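Local coordinates for protein malonyl CoA-ACP transacylase (Xanthomonas oryzae pv. oryzae, PDB 3K89) that probably transfers the malonyl group of malonyl-CoA to holo-acyl carrier protein, giving the malonyl-ACP used in fatty acid synthesis, at residues Phe35-Glu40 with Val75-Thr80; Val44-Leu49 with Thr64-Leu69; Gly19-Leu24 with Leu69-Ala74. All blocks are in the same frame, centred on the assembly; numbering follows the deposited sequence.

Interaction 1: residues Phe35-Glu40 with Val75-Thr80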
loop_
_atom_site.group_PDB
_atom_site.type_symbol
_atom_site.label_atom_id
_atom_site.label_comp_id
_atom_site.label_asym_id
_atom_site.label_seq_id
_atom_site.Cartn_x
_atom_site.Cartn_y
_atom_site.Cartn_z
ATOM N N PHE A 35 -12.449 -13.212 -2.357
ATOM C CA PHE A 35 -13.191 -11.943 -2.376
ATOM C C PHE A 35 -14.492 -12.044 -1.586
ATOM O O PHE A 35 -14.835 -11.115 -0.872
ATOM C CB PHE A 35 -13.481 -11.467 -3.800
ATOM C CG PHE A 35 -12.382 -10.633 -4.401
ATOM C CD1 PHE A 35 -11.246 -11.235 -4.920
ATOM C CD2 PHE A 35 -12.504 -9.251 -4.473
ATOM C CE1 PHE A 35 -10.216 -10.463 -5.492
ATOM C CE2 PHE A 35 -11.490 -8.456 -5.034
ATOM C CZ PHE A 35 -10.340 -9.069 -5.558
ATOM N N ALA A 36 -15.169 -13.184 -1.684
ATOM C CA ALA A 36 -16.425 -13.373 -0.963
ATOM C C ALA A 36 -16.190 -13.323 0.544
ATOM O O ALA A 36 -16.951 -12.696 1.271
ATOM C CB ALA A 36 -17.085 -14.678 -1.382
ATOM N N GLU A 37 -15.103 -13.945 0.993
ATOM C CA GLU A 37 -14.725 -13.953 2.409
ATOM C C GLU A 37 -14.405 -12.534 2.896
ATOM O O GLU A 37 -14.885 -12.097 3.937
ATOM C CB GLU A 37 -13.526 -14.884 2.584
ATOM C CG GLU A 37 -13.008 -15.054 4.012
ATOM C CD GLU A 37 -11.857 -16.032 4.109
ATOM O OE1 GLU A 37 -11.751 -16.920 3.225
ATOM O OE2 GLU A 37 -11.072 -15.923 5.093
ATOM N N ALA A 38 -13.626 -11.812 2.103
ATOM C CA ALA A 38 -13.291 -10.431 2.420
ATOM C C ALA A 38 -14.549 -9.569 2.442
ATOM O O ALA A 38 -14.698 -8.702 3.329
ATOM C CB ALA A 38 -12.267 -9.894 1.395
ATOM N N SER A 39 -15.457 -9.814 1.491
ATOM C CA SER A 39 -16.682 -9.008 1.347
ATOM C C SER A 39 -17.570 -9.095 2.583
ATOM O O SER A 39 -18.195 -8.102 2.977
ATOM C CB SER A 39 -17.479 -9.446 0.117
ATOM O OG SER A 39 -16.790 -9.082 -1.069
ATOM N N GLU A 40 -17.620 -10.273 3.196
ATOM C CA GLU A 40 -18.342 -10.437 4.467
ATOM C C GLU A 40 -17.833 -9.498 5.563
ATOM O O GLU A 40 -18.626 -8.924 6.320
ATOM C CB GLU A 40 -18.328 -11.905 4.926
ATOM C CG GLU A 40 -19.221 -12.808 4.063
ATOM C CD GLU A 40 -20.654 -12.263 3.926
ATOM O OE1 GLU A 40 -21.289 -11.964 4.971
ATOM O OE2 GLU A 40 -21.135 -12.121 2.776
ATOM N N VAL A 75 -4.189 -13.390 -4.449
ATOM C CA VAL A 75 -2.973 -13.822 -5.144
ATOM C C VAL A 75 -2.040 -14.587 -4.177
ATOM O O VAL A 75 -1.415 -15.578 -4.564
ATOM C CB VAL A 75 -2.257 -12.647 -5.837
ATOM C CG1 VAL A 75 -0.993 -13.164 -6.588
ATOM C CG2 VAL A 75 -3.239 -11.953 -6.812
ATOM N N TRP A 76 -1.973 -14.137 -2.917
ATOM C CA TRP A 76 -1.186 -14.808 -1.882
ATOM C C TRP A 76 -1.632 -16.263 -1.729
ATOM O O TRP A 76 -0.806 -17.180 -1.707
ATOM C CB TRP A 76 -1.359 -14.076 -0.540
ATOM C CG TRP A 76 -0.762 -14.822 0.638
ATOM C CD1 TRP A 76 -1.444 -15.483 1.638
ATOM C CD2 TRP A 76 0.626 -14.977 0.923
ATOM N NE1 TRP A 76 -0.545 -16.019 2.537
ATOM C CE2 TRP A 76 0.727 -15.731 2.122
ATOM C CE3 TRP A 76 1.800 -14.538 0.299
ATOM C CZ2 TRP A 76 1.949 -16.062 2.695
ATOM C CZ3 TRP A 76 3.022 -14.872 0.870
ATOM C CH2 TRP A 76 3.086 -15.629 2.061
ATOM N N ARG A 77 -2.940 -16.468 -1.630
ATOM C CA ARG A 77 -3.490 -17.816 -1.417
ATOM C C ARG A 77 -3.240 -18.708 -2.628
ATOM O O ARG A 77 -2.959 -19.905 -2.474
ATOM C CB ARG A 77 -4.969 -17.749 -1.055
ATOM C CG ARG A 77 -5.180 -17.199 0.356
ATOM C CD ARG A 77 -6.653 -17.065 0.672
ATOM N NE ARG A 77 -6.884 -16.703 2.078
ATOM C CZ ARG A 77 -8.099 -16.598 2.619
ATOM N NH1 ARG A 77 -9.188 -16.801 1.873
ATOM N NH2 ARG A 77 -8.243 -16.259 3.896
ATOM N N LEU A 78 -3.284 -18.106 -3.812
ATOM C CA LEU A 78 -2.992 -18.832 -5.050
ATOM C C LEU A 78 -1.552 -19.318 -5.069
ATOM O O LEU A 78 -1.302 -20.516 -5.269
ATOM C CB LEU A 78 -3.296 -17.950 -6.269
ATOM C CG LEU A 78 -2.989 -18.506 -7.665
ATOM C CD1 LEU A 78 -3.725 -19.818 -7.925
ATOM C CD2 LEU A 78 -3.350 -17.461 -8.727
ATOM N N TRP A 79 -0.611 -18.394 -4.867
ATOM C CA TRP A 79 0.815 -18.711 -4.840
ATOM C C TRP A 79 1.100 -19.799 -3.816
ATOM O O TRP A 79 1.771 -20.790 -4.124
ATOM C CB TRP A 79 1.613 -17.461 -4.473
ATOM C CG TRP A 79 3.089 -17.667 -4.489
ATOM C CD1 TRP A 79 3.881 -18.030 -3.439
ATOM C CD2 TRP A 79 3.961 -17.513 -5.614
ATOM N NE1 TRP A 79 5.191 -18.098 -3.840
ATOM C CE2 TRP A 79 5.264 -17.791 -5.172
ATOM C CE3 TRP A 79 3.761 -17.162 -6.958
ATOM C CZ2 TRP A 79 6.377 -17.737 -6.024
ATOM C CZ3 TRP A 79 4.868 -17.096 -7.803
ATOM C CH2 TRP A 79 6.158 -17.390 -7.332
ATOM N N THR A 80 0.579 -19.613 -2.606
ATOM C CA THR A 80 0.877 -20.531 -1.514
ATOM C C THR A 80 0.265 -21.922 -1.763
ATOM O O THR A 80 0.891 -22.932 -1.418
ATOM C CB THR A 80 0.548 -19.930 -0.112
ATOM O OG1 THR A 80 -0.813 -19.502 -0.057
ATOM C CG2 THR A 80 1.435 -18.733 0.171
#
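The guanidinium of Arg77 receives the carboxylate of Glu37 at its edge, both carboxylate oxygens lying close to its plane, while the carboxylate itself is met from above its own plane. The two planes are turned 44° apart. This is an end-on, two-nitrogen salt bridge between neighbouring helices, 30-42 and 61-81, of the acyltransferase domain. Arg77 NH1 reaches Glu37 OE1 at 2.9 Å, and Arg77 NH2 reaches Glu37 OE2 at 3.1 Å. Both bonds are nearly straight on the donor side (168° and 177°), and having one on each oxygen limits rotation of either group about its end.

The helices are well separated here, and both side chains have to be long to close the distance. Glu37 sends CG anti to its backbone N and continues extended. Arg77, extended from CG to NE, covers the larger share of the gap, and the charged groups meet nearer helix 30-42. This surface contact is made by these two residues alone. Both also rest on Leu109 of helix 109-126, and Arg77 NH1 has a second, weak bond to Thr34 OG1.

Other flat groups of the two helices pack away from the bridge. The ring of Phe35 meets Trp47 edge-to-face, and one face of the Trp76 ring carries Thr80 CG2, 3.6 Å above the plane and over the ring centre. The threonine is held by its own helix: Thr80 OG1 bonds to Trp76 O at 2.8 Å, and Thr80 N reaches the same oxygen at 2.9 Å from the opposite face of the carbonyl plane.

Interaction 2: residues Val44-Leu49 with Thr64-Leu69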
loop_
_atom_site.group_PDB
_atom_site.type_symbol
_atom_site.label_atom_id
_atom_site.label_comp_id
_atom_site.label_asym_id
_atom_site.label_seq_id
_atom_site.Cartn_x
_atom_site.Cartn_y
_atom_site.Cartn_z
ATOM N N VAL A 44 -19.529 -5.078 1.739
ATOM C CA VAL A 44 -19.788 -4.738 0.351
ATOM C C VAL A 44 -19.243 -5.889 -0.515
ATOM O O VAL A 44 -18.240 -6.500 -0.128
ATOM C CB VAL A 44 -19.143 -3.349 0.010
ATOM C CG1 VAL A 44 -17.666 -3.307 0.386
ATOM C CG2 VAL A 44 -19.368 -2.962 -1.416
ATOM N N ASP A 45 -19.909 -6.193 -1.635
ATOM C CA ASP A 45 -19.458 -7.216 -2.599
ATOM C C ASP A 45 -18.263 -6.665 -3.378
ATOM O O ASP A 45 -18.415 -5.935 -4.367
ATOM C CB ASP A 45 -20.589 -7.638 -3.561
ATOM C CG ASP A 45 -20.219 -8.839 -4.447
ATOM O OD1 ASP A 45 -19.018 -9.103 -4.705
ATOM O OD2 ASP A 45 -21.157 -9.529 -4.915
ATOM N N LEU A 46 -17.066 -7.010 -2.907
ATOM C CA LEU A 46 -15.838 -6.463 -3.486
ATOM C C LEU A 46 -15.527 -6.986 -4.890
ATOM O O LEU A 46 -14.926 -6.274 -5.699
ATOM C CB LEU A 46 -14.645 -6.741 -2.560
ATOM C CG LEU A 46 -14.794 -6.146 -1.169
ATOM C CD1 LEU A 46 -13.843 -6.828 -0.160
ATOM C CD2 LEU A 46 -14.587 -4.643 -1.205
ATOM N N TRP A 47 -15.921 -8.224 -5.195
ATOM C CA TRP A 47 -15.696 -8.740 -6.537
ATOM C C TRP A 47 -16.600 -8.028 -7.547
ATOM O O TRP A 47 -16.126 -7.562 -8.576
ATOM C CB TRP A 47 -15.876 -10.269 -6.604
ATOM C CG TRP A 47 -15.480 -10.829 -7.939
ATOM C CD1 TRP A 47 -16.326 -11.332 -8.901
ATOM C CD2 TRP A 47 -14.160 -10.893 -8.497
ATOM N NE1 TRP A 47 -15.606 -11.737 -9.995
ATOM C CE2 TRP A 47 -14.279 -11.477 -9.785
ATOM C CE3 TRP A 47 -12.885 -10.549 -8.024
ATOM C CZ2 TRP A 47 -13.173 -11.720 -10.615
ATOM C CZ3 TRP A 47 -11.777 -10.773 -8.860
ATOM C CH2 TRP A 47 -11.937 -11.345 -10.147
ATOM N N ALA A 48 -17.877 -7.869 -7.201
ATOM C CA ALA A 48 -18.814 -7.175 -8.100
ATOM C C ALA A 48 -18.361 -5.741 -8.373
ATOM O O ALA A 48 -18.371 -5.285 -9.514
ATOM C CB ALA A 48 -20.211 -7.175 -7.521
ATOM N N LEU A 49 -17.943 -5.056 -7.312
ATOM C CA LEU A 49 -17.444 -3.686 -7.412
ATOM C C LEU A 49 -16.184 -3.580 -8.277
ATOM O O LEU A 49 -16.069 -2.703 -9.139
ATOM C CB LEU A 49 -17.176 -3.115 -6.017
ATOM C CG LEU A 49 -16.628 -1.682 -5.979
ATOM C CD1 LEU A 49 -17.590 -0.715 -6.685
ATOM C CD2 LEU A 49 -16.391 -1.240 -4.562
ATOM N N THR A 64 -11.723 1.125 -2.068
ATOM C CA THR A 64 -10.479 0.669 -2.700
ATOM C C THR A 64 -9.690 -0.209 -1.750
ATOM O O THR A 64 -9.107 -1.211 -2.172
ATOM C CB THR A 64 -9.562 1.838 -3.091
ATOM O OG1 THR A 64 -10.365 2.906 -3.598
ATOM C CG2 THR A 64 -8.558 1.409 -4.137
ATOM N N GLN A 65 -9.647 0.194 -0.485
ATOM C CA GLN A 65 -8.790 -0.480 0.500
ATOM C C GLN A 65 -9.191 -1.951 0.716
ATOM O O GLN A 65 -8.361 -2.819 0.519
ATOM C CB GLN A 65 -8.728 0.303 1.815
ATOM C CG GLN A 65 -7.891 1.584 1.667
ATOM C CD GLN A 65 -7.665 2.260 2.988
ATOM O OE1 GLN A 65 -7.346 1.614 4.000
ATOM N NE2 GLN A 65 -7.807 3.584 2.996
ATOM N N PRO A 66 -10.460 -2.237 1.077
ATOM C CA PRO A 66 -10.799 -3.676 1.184
ATOM C C PRO A 66 -10.725 -4.430 -0.147
ATOM O O PRO A 66 -10.404 -5.628 -0.177
ATOM C CB PRO A 66 -12.241 -3.663 1.729
ATOM C CG PRO A 66 -12.794 -2.277 1.348
ATOM C CD PRO A 66 -11.591 -1.361 1.448
ATOM N N ALA A 67 -11.008 -3.754 -1.251
ATOM C CA ALA A 67 -10.878 -4.384 -2.561
ATOM C C ALA A 67 -9.431 -4.804 -2.873
ATOM O O ALA A 67 -9.199 -5.924 -3.338
ATOM C CB ALA A 67 -11.426 -3.459 -3.641
ATOM N N LEU A 68 -8.473 -3.919 -2.590
ATOM C CA LEU A 68 -7.066 -4.221 -2.798
ATOM C C LEU A 68 -6.524 -5.210 -1.785
ATOM O O LEU A 68 -5.626 -5.993 -2.100
ATOM C CB LEU A 68 -6.232 -2.949 -2.729
ATOM C CG LEU A 68 -6.339 -2.103 -3.995
ATOM C CD1 LEU A 68 -5.567 -0.824 -3.750
ATOM C CD2 LEU A 68 -5.783 -2.867 -5.195
ATOM N N LEU A 69 -7.046 -5.166 -0.566
ATOM C CA LEU A 69 -6.675 -6.171 0.430
ATOM C C LEU A 69 -7.124 -7.573 -0.003
ATOM O O LEU A 69 -6.344 -8.530 0.054
ATOM C CB LEU A 69 -7.213 -5.804 1.810
ATOM C CG LEU A 69 -6.660 -6.712 2.916
ATOM C CD1 LEU A 69 -6.196 -5.959 4.168
ATOM C CD2 LEU A 69 -7.686 -7.767 3.257
#
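Leu46 spreads its two methyl groups over the peptide link between Pro66 and Ala67. Its CD1 lies 3.6 Å from Pro66 O, and its CD2 sits 3.7 Å from Ala67 N. The same CD2 also touches the proline ring, with Pro66 CB at 3.9 Å, and approaches Ala67 CB at 4.2 Å. The leucine side chain meets the ring at about a right angle, and no hydrogen bond crosses between the segments: the contact is van der Waals packing among buried groups. Leu46 can reach so far onto the backbone because the helices run close, Leu46 CA and Ala67 CA being 5.5 Å apart. A chi1 of -59° sets CG opposite its own carbonyl carbon, leaving both methyls against the Pro66-Ala67 peptide.

Pro66 gives the partner surface its shape. Lacking an N-H, it makes no bond to the preceding turn, and the helix is kinked there, while its ring also touches Ala42 and Val116 on two other helices.

Leu46 opens its helix, directly after the N-cap Asp45. Asp45 OD1 accepts from Ala48 N at 3.0 Å in a nearly straight bond (172°), with the donor well above the carboxylate plane. A carboxylate at this end of a helix would probably be stabilised in its charged form. The Leu46 N-H is itself taken by Ser39 OG of helix 30-42, and the leucine side chain packs on Phe35 and Ala38 of that helix.

An N-capped helix start laid against a proline-kinked helix thus joins two helices of the larger, alpha/beta-hydrolase-like part of the acyltransferase fold, which also carries the predicted active-site Ser94, about 12 Å from Pro66, side chain to side chain.

Interaction 3: residues Gly19-Leu24 with Leu69-Ala74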
loop_
_atom_site.group_PDB
_atom_site.type_symbol
_atom_site.label_atom_id
_atom_site.label_comp_id
_atom_site.label_asym_id
_atom_site.label_seq_id
_atom_site.Cartn_x
_atom_site.Cartn_y
_atom_site.Cartn_z
ATOM N N GLY A 19 -11.801 -4.630 -13.375
ATOM C CA GLY A 19 -11.431 -5.917 -13.945
ATOM C C GLY A 19 -10.116 -6.473 -13.426
ATOM O O GLY A 19 -9.593 -7.454 -13.974
ATOM N N MET A 20 -9.578 -5.880 -12.361
ATOM C CA MET A 20 -8.352 -6.428 -11.790
ATOM C C MET A 20 -8.533 -7.889 -11.391
ATOM O O MET A 20 -9.566 -8.270 -10.836
ATOM C CB MET A 20 -7.830 -5.589 -10.602
ATOM C CG MET A 20 -8.809 -5.470 -9.426
ATOM S SD MET A 20 -8.147 -4.367 -8.185
ATOM C CE MET A 20 -9.435 -4.341 -6.929
ATOM N N LEU A 21 -7.523 -8.703 -11.703
ATOM C CA LEU A 21 -7.537 -10.150 -11.420
ATOM C C LEU A 21 -8.576 -10.964 -12.205
ATOM O O LEU A 21 -8.758 -12.158 -11.943
ATOM C CB LEU A 21 -7.672 -10.422 -9.911
ATOM C CG LEU A 21 -6.623 -9.816 -8.959
ATOM C CD1 LEU A 21 -6.773 -10.480 -7.597
ATOM C CD2 LEU A 21 -5.193 -9.927 -9.439
ATOM N N ALA A 22 -9.218 -10.343 -13.195
ATOM C CA ALA A 22 -10.271 -11.047 -13.937
ATOM C C ALA A 22 -9.717 -12.326 -14.570
ATOM O O ALA A 22 -10.359 -13.389 -14.500
ATOM C CB ALA A 22 -10.888 -10.147 -15.000
ATOM N N GLU A 23 -8.528 -12.226 -15.173
ATOM C CA GLU A 23 -8.006 -13.323 -15.962
ATOM C C GLU A 23 -7.500 -14.446 -15.087
ATOM O O GLU A 23 -7.698 -15.630 -15.406
ATOM C CB GLU A 23 -6.937 -12.827 -16.934
ATOM C CG GLU A 23 -7.553 -11.932 -18.013
ATOM C CD GLU A 23 -6.534 -11.069 -18.726
ATOM O OE1 GLU A 23 -5.643 -10.483 -18.057
ATOM O OE2 GLU A 23 -6.657 -10.965 -19.970
ATOM N N LEU A 24 -6.872 -14.093 -13.967
ATOM C CA LEU A 24 -6.503 -15.117 -12.992
ATOM C C LEU A 24 -7.720 -15.815 -12.403
ATOM O O LEU A 24 -7.683 -17.022 -12.166
ATOM C CB LEU A 24 -5.638 -14.530 -11.874
ATOM C CG LEU A 24 -4.165 -14.367 -12.240
ATOM C CD1 LEU A 24 -3.479 -13.521 -11.159
ATOM C CD2 LEU A 24 -3.461 -15.716 -12.455
ATOM N N LEU A 69 -7.046 -5.166 -0.566
ATOM C CA LEU A 69 -6.675 -6.171 0.430
ATOM C C LEU A 69 -7.124 -7.573 -0.003
ATOM O O LEU A 69 -6.344 -8.530 0.054
ATOM C CB LEU A 69 -7.213 -5.804 1.810
ATOM C CG LEU A 69 -6.660 -6.712 2.916
ATOM C CD1 LEU A 69 -6.196 -5.959 4.168
ATOM C CD2 LEU A 69 -7.686 -7.767 3.257
ATOM N N ALA A 70 -8.382 -7.685 -0.422
ATOM C CA ALA A 70 -8.901 -8.937 -0.974
ATOM C C ALA A 70 -8.054 -9.400 -2.152
ATOM O O ALA A 70 -7.666 -10.556 -2.216
ATOM C CB ALA A 70 -10.375 -8.778 -1.377
ATOM N N ALA A 71 -7.717 -8.477 -3.044
ATOM C CA ALA A 71 -6.949 -8.813 -4.241
ATOM C C ALA A 71 -5.563 -9.357 -3.897
ATOM O O ALA A 71 -5.144 -10.374 -4.438
ATOM C CB ALA A 71 -6.842 -7.574 -5.138
ATOM N N GLY A 72 -4.883 -8.718 -2.953
ATOM C CA GLY A 72 -3.540 -9.186 -2.567
ATOM C C GLY A 72 -3.594 -10.537 -1.867
ATOM O O GLY A 72 -2.753 -11.411 -2.116
ATOM N N VAL A 73 -4.553 -10.695 -0.959
ATOM C CA VAL A 73 -4.718 -11.958 -0.279
ATOM C C VAL A 73 -5.128 -13.061 -1.270
ATOM O O VAL A 73 -4.669 -14.205 -1.122
ATOM C CB VAL A 73 -5.679 -11.843 0.941
ATOM C CG1 VAL A 73 -5.917 -13.208 1.586
ATOM C CG2 VAL A 73 -5.078 -10.889 1.979
ATOM N N ALA A 74 -5.950 -12.740 -2.276
ATOM C CA ALA A 74 -6.314 -13.759 -3.293
ATOM C C ALA A 74 -5.074 -14.289 -4.028
ATOM O O ALA A 74 -4.909 -15.508 -4.187
ATOM C CB ALA A 74 -7.336 -13.229 -4.289
#
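One methyl of Leu21 does nearly all the touching. Leu21 CD1 lies 3.6 Å from Ala71 O and 3.8 Å from Ala71 CB, then reaches Ala74 CB at 4.3 Å, one turn further along helix 61-81. Two alanines offer little bulk, and the leucine branch can therefore come down onto the helix backbone itself. With chi1 at -57°, CG lies beside the backbone N, and CD1 faces Ala71 while CD2 packs on Val75.

Behind this first shell stands a type II beta turn from Gly19 to Ala22, closed by Ala22 N to Gly19 O at 3.0 Å. Leu21 occupies its third position with a positive phi (66°), a conformation more readily taken by glycine. It is also the N-cap residue of helix 22-27.

Further out, the turn is tied to the last turn of helix 46-52: Met20 O accepts from Gln51 NE2, and Gly19 pairs with Ser50 through the backbone. Met20 extends the apolar contact along helix 61-81 to Ala67 and Leu68.

A type II beta turn running into the N-terminus of helix 22-27 thus plants one leucine on the alanine-lined face of helix 61-81, a long helix of the acyltransferase domain.

Helix 61-81 serves all three contacts, each taking a different portion of its length, and the chemistry follows the depth. Interactions 2 and 3 are buried and without a hydrogen bond or charge between their segments, each resting on a leucine that touches a backbone carbonyl as well as small side chains, whereas interaction 1 lies at the surface and relies on paired charges spanning a wider gap. Helices 30-42 and 46-52, which follow each other in the chain, join interactions 1 and 2, and Phe35 packs on Ala70 and Ala71 from interaction 3. Trp47 in turn leans on the backbone oxygens of Met20 and Leu21. Helix 61-81 thus turns small residues and Pro66 to its buried neighbours and Arg77 to the surface.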